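PDB 6BN2: acetyl-CoA acetyltransferase from Elizabethkingia anophelis NUHP1, which probably catalyses the reversible Claisen-type condensation of two acetyl-CoA molecules into acetoacetyl-CoA and free coenzyme A, as other acetyl-CoA acetyltransferases do. Local coordinates for residues A[58-63]-A[116-121]; A[72-77]-A[87-92]; A[260-265]-A[358-363]; A[10-15]-A[109-114]; A[102-107]-A[284-289]. One frame throughout, in Å; residues are numbered along the deposited sequence. Where two conformers were deposited one is given.

Contact 1 (A[58-63]-A[116-121])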
# COMPACT_ATOMS: atom_id res chain seq x y z
N ASP A 58 10.15 9.89 -5.54
CA ASP A 58 9.02 9.10 -5.06
C ASP A 58 9.35 8.71 -3.63
O ASP A 58 10.50 8.76 -3.20
CB ASP A 58 8.78 7.85 -5.93
CG ASP A 58 7.29 7.47 -6.04
OD1 ASP A 58 6.51 7.78 -5.11
OD2 ASP A 58 6.93 6.83 -7.05
N VAL A 59 8.31 8.34 -2.90
CA VAL A 59 8.41 7.92 -1.50
C VAL A 59 7.47 6.74 -1.35
O VAL A 59 6.26 6.88 -1.58
CB VAL A 59 7.99 9.03 -0.52
CG1 VAL A 59 8.03 8.50 0.93
CG2 VAL A 59 8.87 10.29 -0.66
N TYR A 60 8.00 5.59 -0.93
CA TYR A 60 7.19 4.41 -0.61
C TYR A 60 7.35 4.12 0.87
O TYR A 60 8.47 3.89 1.33
CB TYR A 60 7.63 3.17 -1.39
CG TYR A 60 7.48 3.20 -2.89
CD1 TYR A 60 8.11 2.23 -3.67
CD2 TYR A 60 6.74 4.20 -3.54
CE1 TYR A 60 8.00 2.23 -5.04
CE2 TYR A 60 6.64 4.21 -4.93
CZ TYR A 60 7.26 3.22 -5.67
OH TYR A 60 7.14 3.19 -7.06
N MET A 61 6.24 4.12 1.61
CA MET A 61 6.31 3.83 3.04
C MET A 61 5.40 2.67 3.40
O MET A 61 4.19 2.72 3.14
CB MET A 61 5.93 5.06 3.89
CG MET A 61 6.96 6.19 3.78
SD MET A 61 8.62 5.77 4.44
CE MET A 61 8.36 6.11 6.19
N GLY A 62 5.98 1.64 4.02
CA GLY A 62 5.16 0.58 4.60
C GLY A 62 4.36 1.09 5.79
O GLY A 62 4.82 1.93 6.56
N ASN A 63 3.13 0.58 5.92
CA ASN A 63 2.23 1.05 6.97
C ASN A 63 1.06 0.08 7.02
O ASN A 63 0.27 0.03 6.08
CB ASN A 63 1.80 2.48 6.62
CG ASN A 63 1.02 3.19 7.72
OD1 ASN A 63 0.98 2.79 8.90
ND2 ASN A 63 0.42 4.27 7.33
N GLU A 116 15.75 8.03 -10.42
CA GLU A 116 17.16 7.99 -10.06
C GLU A 116 17.39 8.09 -8.56
O GLU A 116 18.46 7.72 -8.09
CB GLU A 116 17.92 9.13 -10.74
CG GLU A 116 17.79 9.12 -12.27
CD GLU A 116 18.56 7.99 -12.90
OE1 GLU A 116 19.81 7.90 -12.70
OE2 GLU A 116 17.93 7.19 -13.62
N ALA A 117 16.40 8.59 -7.80
CA ALA A 117 16.54 8.71 -6.36
C ALA A 117 15.15 8.56 -5.76
O ALA A 117 14.21 9.18 -6.25
CB ALA A 117 17.15 10.06 -5.94
N ILE A 118 15.05 7.74 -4.71
CA ILE A 118 13.75 7.37 -4.17
C ILE A 118 13.91 7.04 -2.69
O ILE A 118 14.95 6.51 -2.27
CB ILE A 118 13.14 6.20 -4.98
CG1 ILE A 118 11.75 5.80 -4.44
CG2 ILE A 118 14.07 4.99 -5.04
CD1 ILE A 118 10.96 4.92 -5.45
N VAL A 119 12.91 7.41 -1.88
CA VAL A 119 12.88 7.09 -0.45
C VAL A 119 11.99 5.87 -0.26
O VAL A 119 10.89 5.79 -0.83
CB VAL A 119 12.34 8.27 0.37
CG1 VAL A 119 11.96 7.81 1.79
CG2 VAL A 119 13.35 9.43 0.41
N ALA A 120 12.46 4.91 0.55
CA ALA A 120 11.63 3.76 0.91
C ALA A 120 11.81 3.46 2.39
O ALA A 120 12.93 3.54 2.91
CB ALA A 120 11.98 2.51 0.07
N GLY A 121 10.72 3.09 3.05
CA GLY A 121 10.81 2.79 4.47
C GLY A 121 9.48 2.33 5.01
O GLY A 121 8.69 1.72 4.28

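Contact 2 (A[72-77]-A[87-92])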
# COMPACT_ATOMS: atom_id res chain seq x y z
N ALA A 72 -3.88 10.00 2.80
CA ALA A 72 -2.55 9.86 2.21
C ALA A 72 -1.45 9.84 3.27
O ALA A 72 -0.63 10.76 3.34
CB ALA A 72 -2.29 10.99 1.21
N PRO A 73 -1.41 8.80 4.11
CA PRO A 73 -0.37 8.75 5.16
C PRO A 73 1.04 8.91 4.62
O PRO A 73 1.86 9.55 5.28
CB PRO A 73 -0.58 7.37 5.81
CG PRO A 73 -1.69 6.70 5.07
CD PRO A 73 -2.36 7.68 4.17
N ALA A 74 1.36 8.35 3.44
CA ALA A 74 2.73 8.52 2.97
C ALA A 74 3.02 9.97 2.57
O ALA A 74 4.16 10.43 2.71
CB ALA A 74 3.03 7.55 1.82
N LYS A 75 2.01 10.71 2.10
CA LYS A 75 2.22 12.13 1.83
C LYS A 75 2.47 12.89 3.12
O LYS A 75 3.31 13.80 3.17
CB LYS A 75 1.00 12.72 1.13
CG LYS A 75 1.15 14.22 0.77
CD LYS A 75 2.15 14.46 -0.33
CE LYS A 75 1.71 13.76 -1.62
NZ LYS A 75 2.47 14.23 -2.82
N GLN A 76 1.69 12.58 4.16
CA GLN A 76 1.89 13.27 5.43
C GLN A 76 3.31 13.08 5.94
O GLN A 76 3.94 14.03 6.44
CB GLN A 76 0.89 12.76 6.47
CG GLN A 76 -0.57 13.08 6.15
CD GLN A 76 -1.45 12.54 7.23
OE1 GLN A 76 -1.39 13.00 8.38
NE2 GLN A 76 -2.27 11.53 6.89
N ALA A 77 3.84 11.86 5.83
CA ALA A 77 5.22 11.63 6.25
C ALA A 77 6.20 12.42 5.39
O ALA A 77 7.15 13.02 5.91
CB ALA A 77 5.54 10.13 6.22
N THR A 87 6.61 16.00 -4.66
CA THR A 87 7.06 14.63 -4.46
C THR A 87 5.89 13.65 -4.45
O THR A 87 5.08 13.69 -3.52
CB THR A 87 7.81 14.50 -3.14
OG1 THR A 87 8.74 15.58 -3.01
CG2 THR A 87 8.57 13.17 -3.08
N PRO A 88 5.81 12.71 -5.40
CA PRO A 88 4.81 11.63 -5.30
C PRO A 88 5.06 10.73 -4.09
O PRO A 88 6.20 10.53 -3.67
CB PRO A 88 4.99 10.85 -6.60
CG PRO A 88 5.60 11.88 -7.56
CD PRO A 88 6.56 12.65 -6.67
N THR A 89 3.98 10.15 -3.55
CA THR A 89 4.11 9.28 -2.38
C THR A 89 3.06 8.16 -2.42
O THR A 89 1.94 8.37 -2.88
CB THR A 89 3.91 10.05 -1.06
OG1 THR A 89 2.57 10.57 -1.01
CG2 THR A 89 4.87 11.24 -0.93
N THR A 90 3.42 6.99 -1.87
CA THR A 90 2.53 5.83 -1.82
C THR A 90 2.77 5.04 -0.53
O THR A 90 3.92 4.86 -0.12
CB THR A 90 2.75 4.90 -3.04
OG1 THR A 90 2.35 5.58 -4.24
CG2 THR A 90 1.95 3.58 -2.93
N ALA A 91 1.70 4.54 0.09
CA ALA A 91 1.82 3.67 1.26
C ALA A 91 1.59 2.22 0.84
O ALA A 91 0.69 1.93 0.05
CB ALA A 91 0.83 4.07 2.36
N VAL A 92 2.40 1.31 1.38
CA VAL A 92 2.32 -0.10 0.97
C VAL A 92 2.05 -0.98 2.18
O VAL A 92 2.50 -0.71 3.30
CB VAL A 92 3.58 -0.53 0.19
CG1 VAL A 92 4.47 0.66 -0.14
CG2 VAL A 92 4.35 -1.62 0.87

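Contact 3 (A[260-265]-A[358-363])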
# COMPACT_ATOMS: atom_id res chain seq x y z
N GLY A 260 7.28 3.10 15.81
CA GLY A 260 8.58 3.47 15.25
C GLY A 260 8.51 3.60 13.75
O GLY A 260 7.51 3.24 13.11
N ALA A 261 9.59 4.12 13.16
CA ALA A 261 9.66 4.24 11.71
C ALA A 261 11.10 4.11 11.25
O ALA A 261 12.04 4.15 12.05
CB ALA A 261 9.06 5.57 11.22
N SER A 262 11.27 3.96 9.93
CA SER A 262 12.60 3.78 9.35
C SER A 262 12.56 4.25 7.90
O SER A 262 11.49 4.31 7.27
CB SER A 262 13.05 2.31 9.43
OG SER A 262 12.01 1.45 8.98
N ALA A 263 13.72 4.62 7.37
CA ALA A 263 13.73 5.15 6.02
C ALA A 263 15.11 5.00 5.40
O ALA A 263 16.13 5.17 6.07
CB ALA A 263 13.31 6.62 6.00
N LEU A 264 15.11 4.71 4.10
CA LEU A 264 16.32 4.56 3.31
C LEU A 264 16.21 5.42 2.06
O LEU A 264 15.12 5.65 1.53
CB LEU A 264 16.56 3.10 2.90
CG LEU A 264 16.74 2.05 4.01
CD1 LEU A 264 15.42 1.65 4.67
CD2 LEU A 264 17.39 0.80 3.38
N VAL A 265 17.34 5.90 1.59
CA VAL A 265 17.40 6.57 0.29
C VAL A 265 18.14 5.65 -0.67
O VAL A 265 19.26 5.22 -0.37
CB VAL A 265 18.08 7.94 0.37
CG1 VAL A 265 18.16 8.53 -1.04
CG2 VAL A 265 17.31 8.91 1.30
N LEU A 358 4.82 -2.88 13.13
CA LEU A 358 4.68 -3.80 12.00
C LEU A 358 5.21 -3.22 10.68
O LEU A 358 6.03 -3.84 10.01
CB LEU A 358 3.20 -4.19 11.81
CG LEU A 358 2.45 -4.73 13.03
CD1 LEU A 358 1.04 -5.18 12.58
CD2 LEU A 358 3.20 -5.87 13.70
N GLY A 359 4.71 -2.05 10.28
CA GLY A 359 5.03 -1.53 8.95
C GLY A 359 6.44 -1.02 8.78
O GLY A 359 6.86 -0.82 7.64
N SER A 360 7.18 -0.85 9.88
CA SER A 360 8.55 -0.37 9.83
C SER A 360 9.58 -1.49 9.91
O SER A 360 10.67 -1.34 9.35
CB SER A 360 8.79 0.63 10.98
OG SER A 360 10.16 1.02 11.06
N SER A 361 9.26 -2.61 10.57
CA SER A 361 10.30 -3.60 10.86
C SER A 361 11.00 -4.13 9.61
O SER A 361 12.20 -4.44 9.67
CB SER A 361 9.70 -4.76 11.65
OG SER A 361 9.38 -4.31 12.96
N GLY A 362 10.28 -4.31 8.50
CA GLY A 362 10.89 -4.87 7.31
C GLY A 362 11.98 -4.00 6.71
O GLY A 362 12.93 -4.52 6.11
N SER A 363 11.84 -2.68 6.82
CA SER A 363 12.96 -1.81 6.45
C SER A 363 13.93 -1.60 7.61
O SER A 363 15.13 -1.42 7.36
CB SER A 363 12.44 -0.46 5.92
OG SER A 363 11.33 0.03 6.66

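Contact 4 (A[10-15]-A[109-114])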
# COMPACT_ATOMS: atom_id res chain seq x y z
N LYS A 10 20.33 -1.90 -14.32
CA LYS A 10 20.91 -0.85 -13.48
C LYS A 10 21.15 -1.36 -12.07
O LYS A 10 20.32 -2.06 -11.49
CB LYS A 10 19.97 0.35 -13.39
CG LYS A 10 20.03 1.34 -14.51
CD LYS A 10 19.24 2.57 -14.11
CE LYS A 10 19.07 3.51 -15.28
NZ LYS A 10 18.49 4.81 -14.83
N GLU A 11 22.27 -0.95 -11.49
CA GLU A 11 22.49 -1.20 -10.08
C GLU A 11 21.67 -0.24 -9.22
O GLU A 11 21.33 0.87 -9.65
CB GLU A 11 23.98 -1.07 -9.74
CG GLU A 11 24.86 -2.08 -10.43
CD GLU A 11 26.33 -1.74 -10.28
OE1 GLU A 11 26.74 -0.63 -10.69
OE2 GLU A 11 27.08 -2.58 -9.73
N VAL A 12 21.35 -0.68 -8.01
CA VAL A 12 20.62 0.14 -7.05
C VAL A 12 21.44 0.19 -5.77
O VAL A 12 21.77 -0.86 -5.21
CB VAL A 12 19.22 -0.42 -6.75
CG1 VAL A 12 18.44 0.56 -5.86
CG2 VAL A 12 18.50 -0.69 -8.06
N PHE A 13 21.75 1.39 -5.32
CA PHE A 13 22.56 1.59 -4.13
C PHE A 13 21.75 2.22 -3.01
O PHE A 13 20.83 3.01 -3.26
CB PHE A 13 23.75 2.48 -4.45
CG PHE A 13 24.71 1.84 -5.38
CD1 PHE A 13 25.75 1.05 -4.89
CD2 PHE A 13 24.58 1.99 -6.76
CE1 PHE A 13 26.64 0.44 -5.75
CE2 PHE A 13 25.47 1.38 -7.62
CZ PHE A 13 26.50 0.61 -7.12
N ILE A 14 22.10 1.88 -1.78
CA ILE A 14 21.53 2.50 -0.59
C ILE A 14 22.53 3.55 -0.14
O ILE A 14 23.67 3.21 0.21
CB ILE A 14 21.28 1.48 0.53
CG1 ILE A 14 20.25 0.44 0.06
CG2 ILE A 14 20.78 2.19 1.79
CD1 ILE A 14 20.23 -0.80 0.96
N VAL A 15 22.13 4.83 -0.18
CA VAL A 15 23.05 5.90 0.16
C VAL A 15 22.82 6.44 1.57
O VAL A 15 23.71 7.11 2.11
CB VAL A 15 23.01 7.06 -0.88
CG1 VAL A 15 23.60 6.59 -2.21
CG2 VAL A 15 21.60 7.61 -1.06
N ALA A 109 11.65 0.38 -9.21
CA ALA A 109 11.46 1.65 -9.92
C ALA A 109 12.78 2.18 -10.47
O ALA A 109 12.81 2.76 -11.57
CB ALA A 109 10.82 2.69 -8.98
N VAL A 110 13.88 1.98 -9.74
CA VAL A 110 15.19 2.37 -10.26
C VAL A 110 15.60 1.46 -11.42
O VAL A 110 16.03 1.94 -12.48
CB VAL A 110 16.26 2.35 -9.14
CG1 VAL A 110 17.67 2.70 -9.72
CG2 VAL A 110 15.91 3.34 -8.03
N LYS A 111 15.46 0.14 -11.25
CA LYS A 111 15.87 -0.79 -12.30
C LYS A 111 15.03 -0.63 -13.57
O LYS A 111 15.54 -0.85 -14.68
CB LYS A 111 15.79 -2.23 -11.78
CG LYS A 111 16.83 -2.53 -10.73
CD LYS A 111 16.56 -3.81 -9.97
CE LYS A 111 16.75 -5.04 -10.82
NZ LYS A 111 16.71 -6.26 -9.93
N ALA A 112 13.76 -0.25 -13.42
CA ALA A 112 12.88 -0.05 -14.56
C ALA A 112 13.17 1.23 -15.31
O ALA A 112 12.56 1.47 -16.36
CB ALA A 112 11.42 -0.05 -14.10
N GLY A 113 14.08 2.05 -14.80
CA GLY A 113 14.50 3.28 -15.45
C GLY A 113 13.70 4.51 -15.10
O GLY A 113 13.94 5.57 -15.68
N ASP A 114 12.78 4.41 -14.14
CA ASP A 114 11.80 5.47 -13.95
C ASP A 114 12.24 6.53 -12.96
O ASP A 114 11.80 7.69 -13.07
CB ASP A 114 10.47 4.89 -13.48
CG ASP A 114 9.82 4.07 -14.55
OD1 ASP A 114 9.69 4.59 -15.68
OD2 ASP A 114 9.45 2.91 -14.27
O HOH W 1 16.53 4.50 -13.24
O HOH W 2 17.96 -1.27 -15.65

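Contact 5 (A[102-107]-A[284-289])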
# COMPACT_ATOMS: atom_id res chain seq x y z
N ALA A 102 8.42 -2.16 0.46
CA ALA A 102 8.63 -0.78 0.00
C ALA A 102 10.01 -0.61 -0.61
O ALA A 102 10.16 -0.00 -1.68
CB ALA A 102 8.44 0.20 1.17
N VAL A 103 11.05 -1.11 0.06
CA VAL A 103 12.41 -1.01 -0.46
C VAL A 103 12.55 -1.78 -1.77
O VAL A 103 13.18 -1.29 -2.72
CB VAL A 103 13.42 -1.51 0.59
CG1 VAL A 103 14.82 -1.65 -0.05
CG2 VAL A 103 13.44 -0.56 1.79
N MET A 104 11.97 -2.98 -1.85
CA MET A 104 12.05 -3.78 -3.07
C MET A 104 11.36 -3.08 -4.24
O MET A 104 11.89 -3.02 -5.35
CB MET A 104 11.44 -5.16 -2.82
CG MET A 104 12.24 -5.96 -1.80
SD MET A 104 11.29 -7.38 -1.14
CE MET A 104 10.79 -8.21 -2.64
N MET A 105 10.14 -2.57 -4.01
CA MET A 105 9.41 -1.85 -5.06
C MET A 105 10.18 -0.61 -5.51
O MET A 105 10.18 -0.27 -6.68
CB MET A 105 8.03 -1.45 -4.54
CG MET A 105 7.10 -2.63 -4.31
SD MET A 105 5.62 -2.18 -3.39
CE MET A 105 4.33 -2.77 -4.52
N ALA A 106 10.81 0.07 -4.56
CA ALA A 106 11.60 1.24 -4.92
C ALA A 106 12.80 0.84 -5.77
O ALA A 106 13.15 1.54 -6.74
CB ALA A 106 12.04 1.98 -3.65
N ALA A 107 13.45 -0.27 -5.42
CA ALA A 107 14.56 -0.76 -6.24
C ALA A 107 14.08 -1.09 -7.65
O ALA A 107 14.78 -0.81 -8.64
CB ALA A 107 15.21 -1.97 -5.56
N VAL A 284 21.64 -6.35 -3.93
CA VAL A 284 22.06 -7.38 -4.87
C VAL A 284 20.85 -8.07 -5.51
O VAL A 284 20.80 -8.24 -6.73
CB VAL A 284 22.97 -8.40 -4.17
CG1 VAL A 284 23.36 -9.51 -5.14
CG2 VAL A 284 24.22 -7.71 -3.61
N SER A 285 19.89 -8.47 -4.67
CA SER A 285 18.70 -9.18 -5.12
C SER A 285 17.66 -9.15 -4.01
O SER A 285 17.93 -8.75 -2.88
CB SER A 285 19.03 -10.63 -5.48
OG SER A 285 19.44 -11.31 -4.30
N TYR A 286 16.46 -9.62 -4.36
CA TYR A 286 15.36 -9.64 -3.40
C TYR A 286 14.32 -10.60 -3.94
O TYR A 286 14.32 -10.94 -5.13
CB TYR A 286 14.75 -8.24 -3.15
CG TYR A 286 14.61 -7.51 -4.46
CD1 TYR A 286 13.52 -7.77 -5.29
CD2 TYR A 286 15.58 -6.63 -4.90
CE1 TYR A 286 13.42 -7.17 -6.53
CE2 TYR A 286 15.49 -6.02 -6.14
CZ TYR A 286 14.40 -6.30 -6.94
OH TYR A 286 14.30 -5.73 -8.20
N ALA A 287 13.41 -11.02 -3.06
CA ALA A 287 12.37 -11.96 -3.49
C ALA A 287 11.25 -11.99 -2.47
O ALA A 287 11.46 -11.74 -1.28
CB ALA A 287 12.93 -13.39 -3.67
N ASP A 288 10.07 -12.34 -2.95
CA ASP A 288 8.93 -12.68 -2.11
C ASP A 288 8.65 -14.17 -2.25
O ASP A 288 8.88 -14.77 -3.31
CB ASP A 288 7.67 -11.92 -2.52
CG ASP A 288 7.83 -10.42 -2.43
OD1 ASP A 288 8.09 -9.91 -1.33
OD2 ASP A 288 7.75 -9.74 -3.49
N ALA A 289 8.09 -14.76 -1.20
CA ALA A 289 7.56 -16.12 -1.31
C ALA A 289 6.34 -16.23 -0.42
O ALA A 289 6.13 -15.41 0.48
CB ALA A 289 8.61 -17.16 -0.91

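Contact 1 (A[58-63]-A[116-121])
Tyr60 and Val119 are joined by a backbone bond, Tyr60 N to Val119 O at 2.9 Å, in the middle of a parallel strand pair near one side of the mixed thiolase sheet. The ladder is regular, with three further bonds: Val119 N to Asp58 O, Gly121 N to Tyr60 O and the short Gly62 N to Gly121 O at 2.7 Å. Packing is close at the Gly121 end. There Met61 bends at chi2 (-64°), which brings SD over the backbone of Gly121, 3.6 Å from its C atom. On the same sheet face Val59 and Val119 lie side by side, CG1 to CG1. On the other face of the sheet from Val59, Ile118 CD1 sits over one face of the Tyr60 ring in a CH-pi contact, 4.1 Å from the centroid and shifted toward the rim. The CG1 and CD1 atoms of Ile118 also lean on Asp58, with CD1 3.7 Å from Asp58 CB. Toward residue 116 the pairing gives out. Ala117 O stays 4.2 Å from Asp58 N, a buried amide with no partner, and the partly exposed Glu116 turns instead to Lys10 and Ser268. The carboxylate of Asp58 is used twice: OD1 receives Val59 N on its anti side, and OD2 forms a salt bridge with Lys101 of the second subunit, which also makes a weak bond to Tyr60 OH. This buried pairing would be expected to keep Asp58 ionised, and it links Asp58, beside strand 59-62, to the neighbouring subunit.

Contact 2 (A[72-77]-A[87-92])
Ala74, the second residue of helix 73-80, lies against the strand with its CB 3.4 Å from Thr90 O; Ala72 holds the N-cap position of this helix. The same methyl meets Ala91 CB at 4.2 Å, a small-on-small pairing through which the helix approaches the strand closely. Next comes Lys75, whose backbone is approached by Thr89 OG1: it lies 3.2 Å from Lys75 N, though at an angle too poor for a hydrogen bond. The Lys75 side chain crosses that of Thr89 at about a right angle. Its CE rests 3.4 Å from Thr89 OG1, and bends at chi2 (70°) and chi3 (61°) fold the chain compactly over the threonine instead of letting it run out straight. Its ammonium then reaches Thr87 O at 2.8 Å, meeting that carbonyl from well out of its plane. The next residues face other elements: Ala77 packs on Ile42 of helix 34-48 and on Met123. The pair belongs to a beta-alpha-beta unit in which helix 73-80 connects strand 59-62 to its parallel neighbour 89-93; at Ala91 that outer strand pairs antiparallel with a strand of the second subunit, continuing the sheet across the subunit interface.

Contact 3 (A[260-265]-A[358-363])
The peptide group between Ala261 and Ser262 has Ser360 OG over one face, almost directly above Ala261 C at 3.2 Å. In the sheet, the backbones of Ala261 and Ser262 are hydrogen-bonded to those of Thr20 and Gly122 on the flanking strands. Ser262 N lies 3.3 Å from Ser360 OG but is not hydrogen-bonded to it. The bonds of this contact run between hydroxyls. Ser262 OG is held by two of them, Ser360 OG at 2.8 Å and Ser363 OG at 2.8 Å, and in each pair either hydroxyl could be the donor. Ser360 has OG anti to its backbone N (chi1 174°), which carries the hydroxyl toward the strand. The two partners lie three residues apart in the chain. Farther along the strand, Leu264 CD1 packs on Ser363 CB at 3.9 Å. Strand 258-268 comes from the N-terminal thiolase region and helix 358-375 from the C-terminal one, so three buried serines join the two halves. Ser361, on the side away from the strand, bonds the ring of His356, the predicted proton acceptor, whose side chain is about 7 Å from that of Ser360. The chemistry is that of a buried run of three hydroxyls that bond one another, probably sharing donor and acceptor roles.

Contact 4 (A[10-15]-A[109-114])
Lys10 N and Lys111 O are bridged by one water, which accepts from the amide at 2.8 Å and donates to the helix carbonyl at 2.6 Å. A second water lies between Lys10 NZ and Val110 O, 2.7 Å from that carbonyl oxygen, although its very short approach to the ammonium makes the details doubtful. Val110 O is also taken by Gly113 N at 3.0 Å, and Asp114 N returns to Ala109 O. With the positive phi of Gly113 (90°), these two bonds close the helix in a Schellman motif. Both waters thus sit on carbonyls of the last helical turn, on the Lys10 side. The lysine chain stretches out beyond CG past the helix end, with CD 3.7 Å from Val110 O, and NZ continues to a salt bridge with Glu116. Beneath this polar rim the contact is apolar. Val12 CG2, anti to its own carbonyl carbon, presses into the angle between two helix side chains, 3.9 Å from Val110 CG1 and 3.6 Å from Lys111 CG. The Lys111 chain crosses Val12 at about a right angle; a bend at chi3 (69°) then turns it away, and its amine bonds Tyr286 OH. The two lysines are partly exposed, the valines buried. Strand 12-24 enters the sheet here between strands 258-268 and 281-290, and the C-terminal end of helix 98-111 packs against its start, with Asp114 reaching Lys310 and Tyr286 of the second subunit.

Contact 5 (A[102-107]-A[284-289])
Helix 98-111, one of the two central helices of the thiolase fold and starting just after the predicted nucleophile Cys96, meets strand 281-290 of the C-terminal half through Met104, Ala107 and Tyr286. The helix runs at 124° to the strand with 9.4 Å between the segment axes, and the gap is filled mainly by two long side chains. Met104 and Tyr286 lie alongside each other, pointing opposite ways: Met104 CG touches Tyr286 CB at 3.6 Å, and the methyl CE comes to 3.8 Å from ring atom CD1. Tyr286 holds CG between its backbone N and carbonyl carbon (chi1 43°), which places CG on the helix side. On the far flank of the ring, one helical turn later, Ala107 CB meets CE2 at 4.1 Å. Both methyls approach the ring obliquely. At its tip Met104 bends at chi3 (53°), which brings CE to the Asp288 carboxylate, 3.4 Å from OD1 and 3.5 Å from OD2. No hydrogen bond crosses this contact; the polar ends look elsewhere. Asp288 OD2 forms a salt bridge with Lys101 and OD1 is bonded to Ser393, while Tyr286 OH is bonded to Lys111 NZ and to Asp114 of the second subunit. A methionine methyl thus lies against a carboxylate whose charge is probably offset largely by Lys101. Helix and strand meet here by apolar contact, while the aspartate and tyrosine tips carry the polar bonding out to the helix and, through Asp114, to the second subunit.

How the contacts relate
All five contacts converge on one mixed sheet and the helices packed on it. Contacts 1 and 2 (centres 8 Å apart) use its adjacent parallel strands, contact 2 being nested within the chain loop closed by contact 1. Contact 3, about 10 Å from contact 1 between centres, adds the neighbouring strand 258-268 and links N- and C-terminal regions. Contacts 4 and 5, with centres about 11 Å apart, use successive parts of helix 98-111, which meets strands 12-24 and 281-290 there; their segments alternate along the chain. Contacts 3 and 5 join the two thiolase halves, and contacts 1, 2, 4 and 5 all reach the second subunit, so much of this part of the sheet lies near the subunit interface.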